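PDB 1EDG: endoglucanase A from Clostridium cellulolyticum, which hydrolyses internal beta-1,4-glucosidic bonds in cellulose, as a family 5 glycoside hydrolase. Local coordinates for residues S58-T63 with F355-C360; N343-T348 with F362-I367; N76-P81 with N108-N113; L29-N34 with D369-Y374. One frame throughout, in Å; residues are numbered along the deposited sequence.

Interaction 1: residues S58-T63 with F355-C360; sequences SGIKTT and FDRRSC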
loop_
_atom_site.group_PDB
_atom_site.type_symbol
_atom_site.label_atom_id
_atom_site.label_comp_id
_atom_site.label_asym_id
_atom_site.label_seq_id
_atom_site.Cartn_x
_atom_site.Cartn_y
_atom_site.Cartn_z
ATOM N N SER A 58 15.124 -7.572 -4.763
ATOM C CA SER A 58 14.365 -8.814 -4.661
ATOM C C SER A 58 15.207 -10.063 -4.888
ATOM O O SER A 58 14.978 -11.100 -4.264
ATOM C CB SER A 58 13.215 -8.795 -5.660
ATOM O OG SER A 58 13.709 -8.821 -6.985
ATOM N N GLY A 59 16.130 -9.973 -5.841
ATOM C CA GLY A 59 16.998 -11.089 -6.159
ATOM C C GLY A 59 16.421 -12.092 -7.141
ATOM O O GLY A 59 17.047 -13.121 -7.400
ATOM N N ILE A 60 15.263 -11.794 -7.723
ATOM C CA ILE A 60 14.642 -12.719 -8.665
ATOM C C ILE A 60 13.596 -12.011 -9.525
ATOM O O ILE A 60 12.901 -11.106 -9.051
ATOM C CB ILE A 60 14.009 -13.931 -7.908
ATOM C CG1 ILE A 60 13.460 -14.963 -8.892
ATOM C CG2 ILE A 60 12.928 -13.455 -6.936
ATOM C CD1 ILE A 60 12.946 -16.232 -8.224
ATOM N N LYS A 61 13.524 -12.388 -10.799
ATOM C CA LYS A 61 12.570 -11.797 -11.729
ATOM C C LYS A 61 11.180 -12.399 -11.540
ATOM O O LYS A 61 11.025 -13.619 -11.425
ATOM C CB LYS A 61 13.037 -11.993 -13.171
ATOM C CG LYS A 61 12.160 -11.312 -14.208
ATOM C CD LYS A 61 12.742 -11.455 -15.608
ATOM C CE LYS A 61 11.777 -10.929 -16.660
ATOM N NZ LYS A 61 12.282 -11.100 -18.051
ATOM N N THR A 62 10.174 -11.532 -11.521
ATOM C CA THR A 62 8.785 -11.935 -11.332
ATOM C C THR A 62 8.255 -12.778 -12.484
ATOM O O THR A 62 8.486 -12.458 -13.646
ATOM C CB THR A 62 7.893 -10.689 -11.193
ATOM O OG1 THR A 62 8.523 -9.755 -10.307
ATOM C CG2 THR A 62 6.526 -11.067 -10.639
ATOM N N THR A 63 7.522 -13.840 -12.162
ATOM C CA THR A 63 6.943 -14.711 -13.184
ATOM C C THR A 63 5.442 -14.893 -12.959
ATOM O O THR A 63 4.934 -14.620 -11.871
ATOM C CB THR A 63 7.618 -16.096 -13.170
ATOM O OG1 THR A 63 7.401 -16.724 -11.897
ATOM C CG2 THR A 63 9.118 -15.958 -13.409
ATOM N N PHE A 355 6.208 -15.020 1.186
ATOM C CA PHE A 355 6.114 -15.881 0.012
ATOM C C PHE A 355 7.511 -16.104 -0.567
ATOM O O PHE A 355 8.171 -15.148 -0.994
ATOM C CB PHE A 355 5.205 -15.237 -1.036
ATOM C CG PHE A 355 5.068 -16.033 -2.308
ATOM C CD1 PHE A 355 4.365 -17.231 -2.327
ATOM C CD2 PHE A 355 5.595 -15.552 -3.501
ATOM C CE1 PHE A 355 4.187 -17.936 -3.513
ATOM C CE2 PHE A 355 5.425 -16.250 -4.695
ATOM C CZ PHE A 355 4.717 -17.444 -4.701
ATOM N N ASP A 356 7.978 -17.350 -0.541
ATOM C CA ASP A 356 9.291 -17.672 -1.087
ATOM C C ASP A 356 9.133 -17.730 -2.599
ATOM O O ASP A 356 8.651 -18.723 -3.148
ATOM C CB ASP A 356 9.786 -19.018 -0.550
ATOM C CG ASP A 356 11.258 -19.260 -0.850
ATOM O OD1 ASP A 356 12.113 -18.711 -0.127
ATOM O OD2 ASP A 356 11.562 -19.997 -1.806
ATOM N N ARG A 357 9.500 -16.641 -3.269
ATOM C CA ARG A 357 9.378 -16.544 -4.723
ATOM C C ARG A 357 10.209 -17.573 -5.483
ATOM O O ARG A 357 9.891 -17.930 -6.617
ATOM C CB ARG A 357 9.693 -15.116 -5.188
ATOM C CG ARG A 357 8.475 -14.189 -5.105
ATOM C CD ARG A 357 8.710 -12.923 -4.285
ATOM N NE ARG A 357 9.176 -11.817 -5.107
ATOM C CZ ARG A 357 9.104 -10.527 -4.780
ATOM N NH1 ARG A 357 8.577 -10.113 -3.632
ATOM N NH2 ARG A 357 9.592 -9.635 -5.617
ATOM N N ARG A 358 11.247 -18.076 -4.828
ATOM C CA ARG A 358 12.130 -19.079 -5.410
ATOM C C ARG A 358 11.386 -20.404 -5.627
ATOM O O ARG A 358 11.397 -20.955 -6.729
ATOM C CB ARG A 358 13.312 -19.300 -4.475
ATOM C CG ARG A 358 14.487 -20.036 -5.077
ATOM C CD ARG A 358 15.444 -20.484 -3.982
ATOM N NE ARG A 358 15.640 -19.455 -2.959
ATOM C CZ ARG A 358 15.171 -19.535 -1.715
ATOM N NH1 ARG A 358 14.474 -20.598 -1.329
ATOM N NH2 ARG A 358 15.395 -18.548 -0.856
ATOM N N SER A 359 10.708 -20.887 -4.587
ATOM C CA SER A 359 9.976 -22.151 -4.656
ATOM C C SER A 359 8.473 -22.016 -4.879
ATOM O O SER A 359 7.761 -23.021 -4.955
ATOM C CB SER A 359 10.232 -22.959 -3.386
ATOM O OG SER A 359 9.989 -22.182 -2.227
ATOM N N CYS A 360 7.998 -20.779 -4.995
ATOM C CA CYS A 360 6.580 -20.488 -5.196
ATOM C C CYS A 360 5.660 -21.019 -4.101
ATOM O O CYS A 360 4.588 -21.556 -4.379
ATOM C CB CYS A 360 6.095 -20.953 -6.571
ATOM S SG CYS A 360 6.469 -19.799 -7.913
HETATM O O HOH W 1 10.116 -10.932 -8.188
#
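Ser58 and Ile60, in the loop between helices 53-56 and 64-73, pack against Arg357 and Arg358 at the turn of the small beta hairpin formed by strands 355-356 and 361-362. The hairpin belongs to the long excursion that follows the last strand of the TIM barrel. Asp356 shapes its turn from within: OD2 accepts from the backbone N-H of Ser359, an Asx motif, and also from Ser359 OG at 2.7 Å, both donors on its anti side and tilted out of the carboxylate plane. Arg357 does most of the bridging. Its CB lies 4.0 Å from Ile60 CG2, while its carbonyl O is 3.8 Å from Ile60 CD1. Because the arginine chain bends at chi2 and chi3, the guanidinium folds back toward the other loop, where NH2 comes within 3.7 Å of Ser58 CB. The same NH2 also bonds to Thr38 OG1. One water sits at the guanidinium edge, in its plane, accepting from Arg357 NH2 at 2.9 Å. It passes its own hydrogens to Ile60 O at 2.9 Å and to Thr62 OG1, so a polar bridge runs beside the apolar contact. Arg358 bends its chain so that NH1 stands near Asp356 OD2, an ion pair by charge alone, with no N-H aimed at the oxygen. Its backbone meets the isoleucine tip, with Ile60 CD1 4.1 Å from Arg358 CA.

Interaction 2: residues N343-T348 with F362-I367; sequences NNFSGT and FKFPEI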
loop_
_atom_site.group_PDB
_atom_site.type_symbol
_atom_site.label_atom_id
_atom_site.label_comp_id
_atom_site.label_asym_id
_atom_site.label_seq_id
_atom_site.Cartn_x
_atom_site.Cartn_y
_atom_site.Cartn_z
ATOM N N ASN A 343 10.230 -10.441 0.240
ATOM C CA ASN A 343 11.011 -11.623 -0.159
ATOM C C ASN A 343 12.353 -11.763 0.583
ATOM O O ASN A 343 13.240 -12.500 0.150
ATOM C CB ASN A 343 11.233 -11.600 -1.682
ATOM C CG ASN A 343 11.744 -12.928 -2.234
ATOM O OD1 ASN A 343 12.653 -12.952 -3.072
ATOM N ND2 ASN A 343 11.132 -14.031 -1.810
ATOM N N ASN A 344 12.473 -11.111 1.735
ATOM C CA ASN A 344 13.702 -11.160 2.515
ATOM C C ASN A 344 13.716 -12.242 3.595
ATOM O O ASN A 344 13.004 -12.143 4.597
ATOM C CB ASN A 344 13.991 -9.789 3.142
ATOM C CG ASN A 344 15.283 -9.777 3.952
ATOM O OD1 ASN A 344 16.148 -10.641 3.779
ATOM N ND2 ASN A 344 15.415 -8.805 4.844
ATOM N N PHE A 345 14.531 -13.270 3.378
ATOM C CA PHE A 345 14.685 -14.377 4.324
ATOM C C PHE A 345 16.173 -14.541 4.672
ATOM O O PHE A 345 16.602 -15.614 5.104
ATOM C CB PHE A 345 14.189 -15.690 3.704
ATOM C CG PHE A 345 12.761 -15.654 3.236
ATOM C CD1 PHE A 345 11.720 -15.954 4.109
ATOM C CD2 PHE A 345 12.458 -15.352 1.910
ATOM C CE1 PHE A 345 10.403 -15.958 3.669
ATOM C CE2 PHE A 345 11.141 -15.351 1.459
ATOM C CZ PHE A 345 10.112 -15.656 2.339
ATOM N N SER A 346 16.951 -13.476 4.510
ATOM C CA SER A 346 18.390 -13.520 4.768
ATOM C C SER A 346 18.838 -13.410 6.225
ATOM O O SER A 346 20.036 -13.440 6.505
ATOM C CB SER A 346 19.090 -12.434 3.953
ATOM O OG SER A 346 18.753 -11.142 4.430
ATOM N N GLY A 347 17.895 -13.261 7.149
ATOM C CA GLY A 347 18.255 -13.135 8.552
ATOM C C GLY A 347 18.833 -11.774 8.901
ATOM O O GLY A 347 19.220 -11.528 10.045
ATOM N N THR A 348 18.869 -10.878 7.923
ATOM C CA THR A 348 19.393 -9.535 8.124
ATOM C C THR A 348 18.443 -8.529 7.477
ATOM O O THR A 348 17.753 -8.852 6.507
ATOM C CB THR A 348 20.794 -9.399 7.497
ATOM O OG1 THR A 348 21.685 -10.332 8.119
ATOM C CG2 THR A 348 21.340 -7.991 7.690
ATOM N N PHE A 362 4.545 -20.300 0.362
ATOM C CA PHE A 362 4.672 -19.504 1.574
ATOM C C PHE A 362 5.482 -20.202 2.663
ATOM O O PHE A 362 5.281 -21.386 2.949
ATOM C CB PHE A 362 3.286 -19.114 2.097
ATOM C CG PHE A 362 2.542 -18.170 1.192
ATOM C CD1 PHE A 362 1.788 -18.654 0.127
ATOM C CD2 PHE A 362 2.593 -16.798 1.407
ATOM C CE1 PHE A 362 1.093 -17.779 -0.710
ATOM C CE2 PHE A 362 1.902 -15.916 0.576
ATOM C CZ PHE A 362 1.152 -16.409 -0.483
ATOM N N LYS A 363 6.391 -19.450 3.277
ATOM C CA LYS A 363 7.252 -19.962 4.333
ATOM C C LYS A 363 6.618 -20.001 5.726
ATOM O O LYS A 363 7.014 -20.816 6.571
ATOM C CB LYS A 363 8.561 -19.175 4.367
ATOM C CG LYS A 363 9.559 -19.617 3.311
ATOM C CD LYS A 363 10.237 -20.915 3.723
ATOM C CE LYS A 363 11.006 -21.553 2.570
ATOM N NZ LYS A 363 10.095 -22.203 1.578
ATOM N N PHE A 364 5.656 -19.119 5.978
ATOM C CA PHE A 364 4.966 -19.085 7.273
ATOM C C PHE A 364 3.487 -19.155 6.915
ATOM O O PHE A 364 2.726 -18.229 7.203
ATOM C CB PHE A 364 5.270 -17.771 8.002
ATOM C CG PHE A 364 6.737 -17.493 8.166
ATOM C CD1 PHE A 364 7.474 -18.132 9.162
ATOM C CD2 PHE A 364 7.386 -16.592 7.325
ATOM C CE1 PHE A 364 8.842 -17.877 9.316
ATOM C CE2 PHE A 364 8.748 -16.331 7.468
ATOM C CZ PHE A 364 9.479 -16.971 8.465
ATOM N N PRO A 365 3.047 -20.294 6.344
ATOM C CA PRO A 365 1.654 -20.476 5.932
ATOM C C PRO A 365 0.564 -20.240 6.974
ATOM O O PRO A 365 -0.512 -19.758 6.624
ATOM C CB PRO A 365 1.642 -21.898 5.368
ATOM C CG PRO A 365 2.671 -22.596 6.187
ATOM C CD PRO A 365 3.783 -21.573 6.262
ATOM N N GLU A 366 0.839 -20.543 8.241
ATOM C CA GLU A 366 -0.156 -20.347 9.299
ATOM C C GLU A 366 -0.565 -18.878 9.414
ATOM O O GLU A 366 -1.734 -18.573 9.652
ATOM C CB GLU A 366 0.356 -20.838 10.652
ATOM C CG GLU A 366 0.628 -22.338 10.732
ATOM C CD GLU A 366 2.066 -22.713 10.402
ATOM O OE1 GLU A 366 2.783 -21.915 9.753
ATOM O OE2 GLU A 366 2.485 -23.814 10.815
ATOM N N ILE A 367 0.395 -17.972 9.235
ATOM C CA ILE A 367 0.110 -16.539 9.313
ATOM C C ILE A 367 -0.846 -16.152 8.193
ATOM O O ILE A 367 -1.886 -15.538 8.437
ATOM C CB ILE A 367 1.397 -15.681 9.178
ATOM C CG1 ILE A 367 2.313 -15.898 10.387
ATOM C CG2 ILE A 367 1.032 -14.197 9.040
ATOM C CD1 ILE A 367 3.680 -15.223 10.250
#
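At the foot of the hairpin made by strands 355-356 and 361-362, where the chain turns into helix 365-374, Phe345 leans on Lys363 and Phe364. The ring touches mainly through CE1, with CZ nearby: Phe345 CE1 lies 3.8 Å from both CB and CG of Lys363, and the two side chains run obliquely to each other. The same CE1 is 4.2 Å from Phe364 CE2, which comes in at the edge of the Phe345 ring, near its plane. The loop 343-348 follows the eighth strand of the TIM barrel and helix 365-374 is the last helix of the chain, so the contact lies within the connection between them. An Asx turn shapes the loop: Asn344 OD1 accepts from Ser346 N, tilted above the carbonyl plane, and from Ser346 OG at 2.7 Å on a lone pair. Across from it, Phe364 takes the N-cap position of the helix and also makes a cation-pi contact with Arg319. Lys363 CB sits 4.0 Å above the plane of the Phe364 ring, offset toward its rim, before the lysine chain leads its amine away from the contact.

Interaction 3: residues N76-P81 with N108-N113; sequences NTVRIP and NYCIDN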
loop_
_atom_site.group_PDB
_atom_site.type_symbol
_atom_site.label_atom_id
_atom_site.label_comp_id
_atom_site.label_asym_id
_atom_site.label_seq_id
_atom_site.Cartn_x
_atom_site.Cartn_y
_atom_site.Cartn_z
ATOM N N ASN A 76 -6.873 -11.532 -3.521
ATOM C CA ASN A 76 -7.551 -11.117 -4.749
ATOM C C ASN A 76 -7.058 -9.754 -5.260
ATOM O O ASN A 76 -7.565 -9.226 -6.253
ATOM C CB ASN A 76 -9.073 -11.104 -4.577
ATOM C CG ASN A 76 -9.816 -11.133 -5.913
ATOM O OD1 ASN A 76 -9.409 -11.831 -6.844
ATOM N ND2 ASN A 76 -10.897 -10.383 -6.014
ATOM N N THR A 77 -6.029 -9.221 -4.611
ATOM C CA THR A 77 -5.475 -7.925 -4.996
ATOM C C THR A 77 -3.959 -7.931 -4.865
ATOM O O THR A 77 -3.417 -8.461 -3.897
ATOM C CB THR A 77 -6.032 -6.806 -4.078
ATOM O OG1 THR A 77 -7.464 -6.793 -4.162
ATOM C CG2 THR A 77 -5.483 -5.437 -4.483
ATOM N N VAL A 78 -3.275 -7.377 -5.858
ATOM C CA VAL A 78 -1.822 -7.272 -5.800
ATOM C C VAL A 78 -1.454 -5.796 -5.930
ATOM O O VAL A 78 -1.941 -5.111 -6.836
ATOM C CB VAL A 78 -1.117 -8.032 -6.962
ATOM C CG1 VAL A 78 0.396 -7.843 -6.861
ATOM C CG2 VAL A 78 -1.465 -9.514 -6.922
ATOM N N ARG A 79 -0.683 -5.279 -4.981
ATOM C CA ARG A 79 -0.231 -3.898 -5.088
ATOM C C ARG A 79 1.178 -3.996 -5.667
ATOM O O ARG A 79 1.994 -4.826 -5.223
ATOM C CB ARG A 79 -0.210 -3.161 -3.739
ATOM C CG ARG A 79 0.005 -1.647 -3.933
ATOM C CD ARG A 79 -0.218 -0.803 -2.681
ATOM N NE ARG A 79 0.921 -0.940 -1.807
ATOM C CZ ARG A 79 1.697 0.046 -1.368
ATOM N NH1 ARG A 79 1.478 1.315 -1.679
ATOM N NH2 ARG A 79 2.778 -0.277 -0.694
ATOM N N ILE A 80 1.438 -3.189 -6.683
ATOM C CA ILE A 80 2.732 -3.181 -7.353
ATOM C C ILE A 80 3.428 -1.828 -7.174
ATOM O O ILE A 80 3.162 -0.876 -7.916
ATOM C CB ILE A 80 2.562 -3.495 -8.862
ATOM C CG1 ILE A 80 1.916 -4.876 -9.048
ATOM C CG2 ILE A 80 3.903 -3.427 -9.572
ATOM C CD1 ILE A 80 1.606 -5.224 -10.485
ATOM N N PRO A 81 4.290 -1.712 -6.150
ATOM C CA PRO A 81 5.026 -0.477 -5.873
ATOM C C PRO A 81 6.022 -0.207 -7.004
ATOM O O PRO A 81 6.766 -1.113 -7.394
ATOM C CB PRO A 81 5.785 -0.818 -4.589
ATOM C CG PRO A 81 4.945 -1.857 -3.946
ATOM C CD PRO A 81 4.553 -2.716 -5.103
ATOM N N ASN A 108 -0.251 -7.422 -16.212
ATOM C CA ASN A 108 -1.040 -8.390 -16.957
ATOM C C ASN A 108 -1.099 -9.767 -16.304
ATOM O O ASN A 108 -2.106 -10.454 -16.429
ATOM C CB ASN A 108 -0.563 -8.475 -18.407
ATOM C CG ASN A 108 -1.033 -7.294 -19.238
ATOM O OD1 ASN A 108 -1.893 -6.525 -18.800
ATOM N ND2 ASN A 108 -0.494 -7.151 -20.443
ATOM N N TYR A 109 -0.043 -10.160 -15.592
ATOM C CA TYR A 109 -0.036 -11.448 -14.892
ATOM C C TYR A 109 -1.224 -11.455 -13.928
ATOM O O TYR A 109 -1.939 -12.451 -13.815
ATOM C CB TYR A 109 1.225 -11.632 -14.040
ATOM C CG TYR A 109 2.536 -11.795 -14.769
ATOM C CD1 TYR A 109 2.586 -12.093 -16.131
ATOM C CD2 TYR A 109 3.738 -11.649 -14.080
ATOM C CE1 TYR A 109 3.818 -12.238 -16.789
ATOM C CE2 TYR A 109 4.966 -11.791 -14.721
ATOM C CZ TYR A 109 5.000 -12.082 -16.071
ATOM O OH TYR A 109 6.220 -12.194 -16.697
ATOM N N CYS A 110 -1.416 -10.331 -13.233
ATOM C CA CYS A 110 -2.495 -10.170 -12.255
ATOM C C CYS A 110 -3.876 -10.010 -12.898
ATOM O O CYS A 110 -4.839 -10.672 -12.496
ATOM C CB CYS A 110 -2.200 -8.971 -11.352
ATOM S SG CYS A 110 -0.574 -8.992 -10.583
ATOM N N ILE A 111 -3.969 -9.140 -13.900
ATOM C CA ILE A 111 -5.225 -8.907 -14.597
ATOM C C ILE A 111 -5.743 -10.187 -15.259
ATOM O O ILE A 111 -6.949 -10.447 -15.246
ATOM C CB ILE A 111 -5.080 -7.790 -15.661
ATOM C CG1 ILE A 111 -4.772 -6.446 -14.989
ATOM C CG2 ILE A 111 -6.339 -7.686 -16.513
ATOM C CD1 ILE A 111 -5.876 -5.919 -14.082
ATOM N N ASP A 112 -4.843 -10.991 -15.821
ATOM C CA ASP A 112 -5.251 -12.234 -16.470
ATOM C C ASP A 112 -5.767 -13.259 -15.464
ATOM O O ASP A 112 -6.463 -14.203 -15.831
ATOM C CB ASP A 112 -4.111 -12.813 -17.319
ATOM C CG ASP A 112 -3.831 -11.982 -18.573
ATOM O OD1 ASP A 112 -4.670 -11.128 -18.943
ATOM O OD2 ASP A 112 -2.763 -12.184 -19.190
ATOM N N ASN A 113 -5.417 -13.066 -14.196
ATOM C CA ASN A 113 -5.877 -13.941 -13.123
ATOM C C ASN A 113 -7.155 -13.374 -12.493
ATOM O O ASN A 113 -7.542 -13.778 -11.399
ATOM C CB ASN A 113 -4.794 -14.094 -12.050
ATOM C CG ASN A 113 -3.845 -15.251 -12.332
ATOM O OD1 ASN A 113 -4.254 -16.296 -12.835
ATOM N ND2 ASN A 113 -2.576 -15.072 -11.996
#
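Cys110 places SG beside its backbone N and anti to its carbonyl carbon (chi1 -52°), which sends the thiol out of helix 97-111 toward Val78 on strand 77-80. Val78 has CG1 anti to its own N (chi1 178°) and CG2 beside that N, which turns the fork so that both methyls face the sulfur. SG settles against the whole fork, 3.8 Å from both CB and CG2 of Val78, with CG1 only slightly farther. Two residues further on, Ile80 adds a lighter touch, its CD1 tip being 4.4 Å from Cys110 SG. The valine and isoleucine thus reach the same sulfur, and all three residues are buried, with no hydrogen bond between the segments. Around them Ile80 also touches Val106 and Val107 one turn earlier in the helix, and Cys110 touches Val117 on the neighbouring strand. The alternation of the strand separates two environments. Val78 and Ile80 face the helix, whereas Arg79 between them carries its guanidinium to salt bridges with Glu166 and Glu307 from other strands of the barrel. Asp112 N bonds to Asn108 O, and the chain soon enters strand 116-120. Strand 77-80, helix 97-111 and strand 116-120 make a beta-alpha-beta crossover, the repeating element of the TIM barrel, and this contact packs its helix on its first strand.

Interaction 4: residues L29-N34 with D369-Y374; sequences LRLGWN and DGMVKY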
loop_
_atom_site.group_PDB
_atom_site.type_symbol
_atom_site.label_atom_id
_atom_site.label_comp_id
_atom_site.label_asym_id
_atom_site.label_seq_id
_atom_site.Cartn_x
_atom_site.Cartn_y
_atom_site.Cartn_z
ATOM N N LEU A 29 -12.164 -6.687 -3.198
ATOM C CA LEU A 29 -10.703 -6.798 -3.261
ATOM C C LEU A 29 -10.229 -7.919 -2.333
ATOM O O LEU A 29 -9.152 -8.500 -2.530
ATOM C CB LEU A 29 -10.036 -5.470 -2.874
ATOM C CG LEU A 29 -10.438 -4.188 -3.621
ATOM C CD1 LEU A 29 -9.443 -3.091 -3.299
ATOM C CD2 LEU A 29 -10.473 -4.397 -5.102
ATOM N N ARG A 30 -11.040 -8.176 -1.306
ATOM C CA ARG A 30 -10.851 -9.230 -0.305
ATOM C C ARG A 30 -9.643 -9.198 0.639
ATOM O O ARG A 30 -9.807 -9.114 1.863
ATOM C CB ARG A 30 -10.987 -10.614 -0.950
ATOM C CG ARG A 30 -11.227 -11.707 0.076
ATOM C CD ARG A 30 -11.445 -13.061 -0.559
ATOM N NE ARG A 30 -11.797 -14.060 0.448
ATOM C CZ ARG A 30 -11.227 -15.257 0.557
ATOM N NH1 ARG A 30 -10.263 -15.621 -0.281
ATOM N NH2 ARG A 30 -11.631 -16.097 1.501
ATOM N N LEU A 31 -8.445 -9.317 0.073
ATOM C CA LEU A 31 -7.192 -9.316 0.833
ATOM C C LEU A 31 -6.105 -9.089 -0.213
ATOM O O LEU A 31 -6.178 -9.650 -1.306
ATOM C CB LEU A 31 -6.979 -10.675 1.521
ATOM C CG LEU A 31 -5.718 -10.855 2.371
ATOM C CD1 LEU A 31 -5.766 -9.952 3.589
ATOM C CD2 LEU A 31 -5.591 -12.310 2.800
ATOM N N GLY A 32 -5.106 -8.276 0.111
ATOM C CA GLY A 32 -4.057 -8.008 -0.862
ATOM C C GLY A 32 -2.643 -8.417 -0.478
ATOM O O GLY A 32 -2.334 -8.661 0.690
ATOM N N TRP A 33 -1.766 -8.427 -1.474
ATOM C CA TRP A 33 -0.370 -8.786 -1.280
ATOM C C TRP A 33 0.486 -7.770 -2.053
ATOM O O TRP A 33 0.133 -7.383 -3.167
ATOM C CB TRP A 33 -0.144 -10.197 -1.829
ATOM C CG TRP A 33 1.244 -10.719 -1.692
ATOM C CD1 TRP A 33 1.806 -11.281 -0.584
ATOM C CD2 TRP A 33 2.227 -10.794 -2.727
ATOM N NE1 TRP A 33 3.081 -11.713 -0.869
ATOM C CE2 TRP A 33 3.366 -11.422 -2.176
ATOM C CE3 TRP A 33 2.255 -10.397 -4.070
ATOM C CZ2 TRP A 33 4.527 -11.664 -2.927
ATOM C CZ3 TRP A 33 3.409 -10.638 -4.819
ATOM C CH2 TRP A 33 4.527 -11.266 -4.241
ATOM N N ASN A 34 1.579 -7.315 -1.441
ATOM C CA ASN A 34 2.498 -6.359 -2.072
ATOM C C ASN A 34 3.670 -7.061 -2.757
ATOM O O ASN A 34 4.307 -7.921 -2.150
ATOM C CB ASN A 34 3.131 -5.447 -1.020
ATOM C CG ASN A 34 2.300 -4.231 -0.704
ATOM O OD1 ASN A 34 2.293 -3.273 -1.468
ATOM N ND2 ASN A 34 1.655 -4.232 0.460
ATOM N N ASP A 369 -2.818 -18.119 6.378
ATOM C CA ASP A 369 -4.102 -18.822 6.450
ATOM C C ASP A 369 -5.006 -18.133 7.472
ATOM O O ASP A 369 -6.223 -18.088 7.298
ATOM C CB ASP A 369 -3.905 -20.303 6.793
ATOM C CG ASP A 369 -3.308 -21.090 5.638
ATOM O OD1 ASP A 369 -3.397 -20.615 4.485
ATOM O OD2 ASP A 369 -2.744 -22.178 5.871
ATOM N N GLY A 370 -4.395 -17.586 8.522
ATOM C CA GLY A 370 -5.138 -16.859 9.538
ATOM C C GLY A 370 -5.711 -15.583 8.934
ATOM O O GLY A 370 -6.852 -15.202 9.213
ATOM N N MET A 371 -4.927 -14.928 8.077
ATOM C CA MET A 371 -5.374 -13.705 7.409
ATOM C C MET A 371 -6.530 -13.985 6.444
ATOM O O MET A 371 -7.515 -13.250 6.419
ATOM C CB MET A 371 -4.219 -13.045 6.655
ATOM C CG MET A 371 -3.136 -12.494 7.566
ATOM S SD MET A 371 -1.747 -11.823 6.625
ATOM C CE MET A 371 -2.508 -10.361 5.867
ATOM N N VAL A 372 -6.408 -15.042 5.644
ATOM C CA VAL A 372 -7.459 -15.396 4.695
ATOM C C VAL A 372 -8.751 -15.758 5.433
ATOM O O VAL A 372 -9.846 -15.363 5.025
ATOM C CB VAL A 372 -7.026 -16.568 3.777
ATOM C CG1 VAL A 372 -8.176 -16.984 2.872
ATOM C CG2 VAL A 372 -5.839 -16.145 2.930
ATOM N N LYS A 373 -8.608 -16.464 6.545
ATOM C CA LYS A 373 -9.754 -16.881 7.341
ATOM C C LYS A 373 -10.581 -15.693 7.846
ATOM O O LYS A 373 -11.809 -15.740 7.842
ATOM C CB LYS A 373 -9.270 -17.740 8.514
ATOM C CG LYS A 373 -10.343 -18.143 9.498
ATOM C CD LYS A 373 -9.776 -19.100 10.535
ATOM C CE LYS A 373 -10.766 -19.323 11.668
ATOM N NZ LYS A 373 -12.123 -19.662 11.156
ATOM N N TYR A 374 -9.908 -14.610 8.221
ATOM C CA TYR A 374 -10.598 -13.445 8.749
ATOM C C TYR A 374 -10.828 -12.277 7.794
ATOM O O TYR A 374 -11.389 -11.251 8.190
ATOM C CB TYR A 374 -9.915 -12.996 10.037
ATOM C CG TYR A 374 -10.077 -14.025 11.134
ATOM C CD1 TYR A 374 -11.339 -14.297 11.671
ATOM C CD2 TYR A 374 -8.990 -14.767 11.595
ATOM C CE1 TYR A 374 -11.514 -15.285 12.634
ATOM C CE2 TYR A 374 -9.153 -15.764 12.563
ATOM C CZ TYR A 374 -10.420 -16.018 13.075
ATOM O OH TYR A 374 -10.595 -17.017 14.011
#
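Leu31 and Val372 bring their backbones closest, with CA atoms 7.2 Å apart, where the chain leaves helix 21-29 and enters strand 32-34 alongside helix 365-374. Arg30 is the first residue out of the former helix and takes a positive phi of 64°. From there the chain extends through Leu31 (phi -165°) into the strand. No hydrogen bond crosses between the segments; the contact is carried by side chains. Leu31 points at the helix and sends CD1 to Met371 CE at 4.0 Å, while CD2 meets Val372 CG2 at 3.8 Å and also nears the base of Met371. It crosses both side chains at about a right angle. The methionine reaches it by a bend at its end (chi3 69°), which brings the terminal methyl round to the leucine. The residues leading into strand 32-34, the first of the TIM barrel, thus pack on helix 365-374, the last helix of the chain, near where the barrel closes between strands 32-34 and 336-339. Met371 also touches Leu339 on strand 336-339 and Met323 and Val327 on helix 316-332. At the outer margin Arg30 runs extended from CG to NE, and its guanidinium approaches Val372 obliquely, with NH2 3.8 Å from Val372 CG1. NE of Arg30 donates to the carbonyl O of Phe376, just past the segment.

Interaction 3 is the fully buried contact, one sulfur set among aliphatic groups; interaction 4 likewise sets the approach to a barrel strand against a helix, though an arginine flanks its outer margin. Strands 77-80 and 32-34 are neighbours in the barrel, and the two contacts meet through Arg79 NE and Asn34 OD1, a probable hydrogen bond at 2.7 Å. Interactions 1 and 2 lie farther out, with contact centres about 20 and 19 Å from the centre of the chain, and join loops around one hairpin, the first, partly buried, through an isoleucine, an arginine and a water bridge, the second, a surface contact, through aromatic rings and a lysine chain. Helix 365-374 ties interactions 2 and 4.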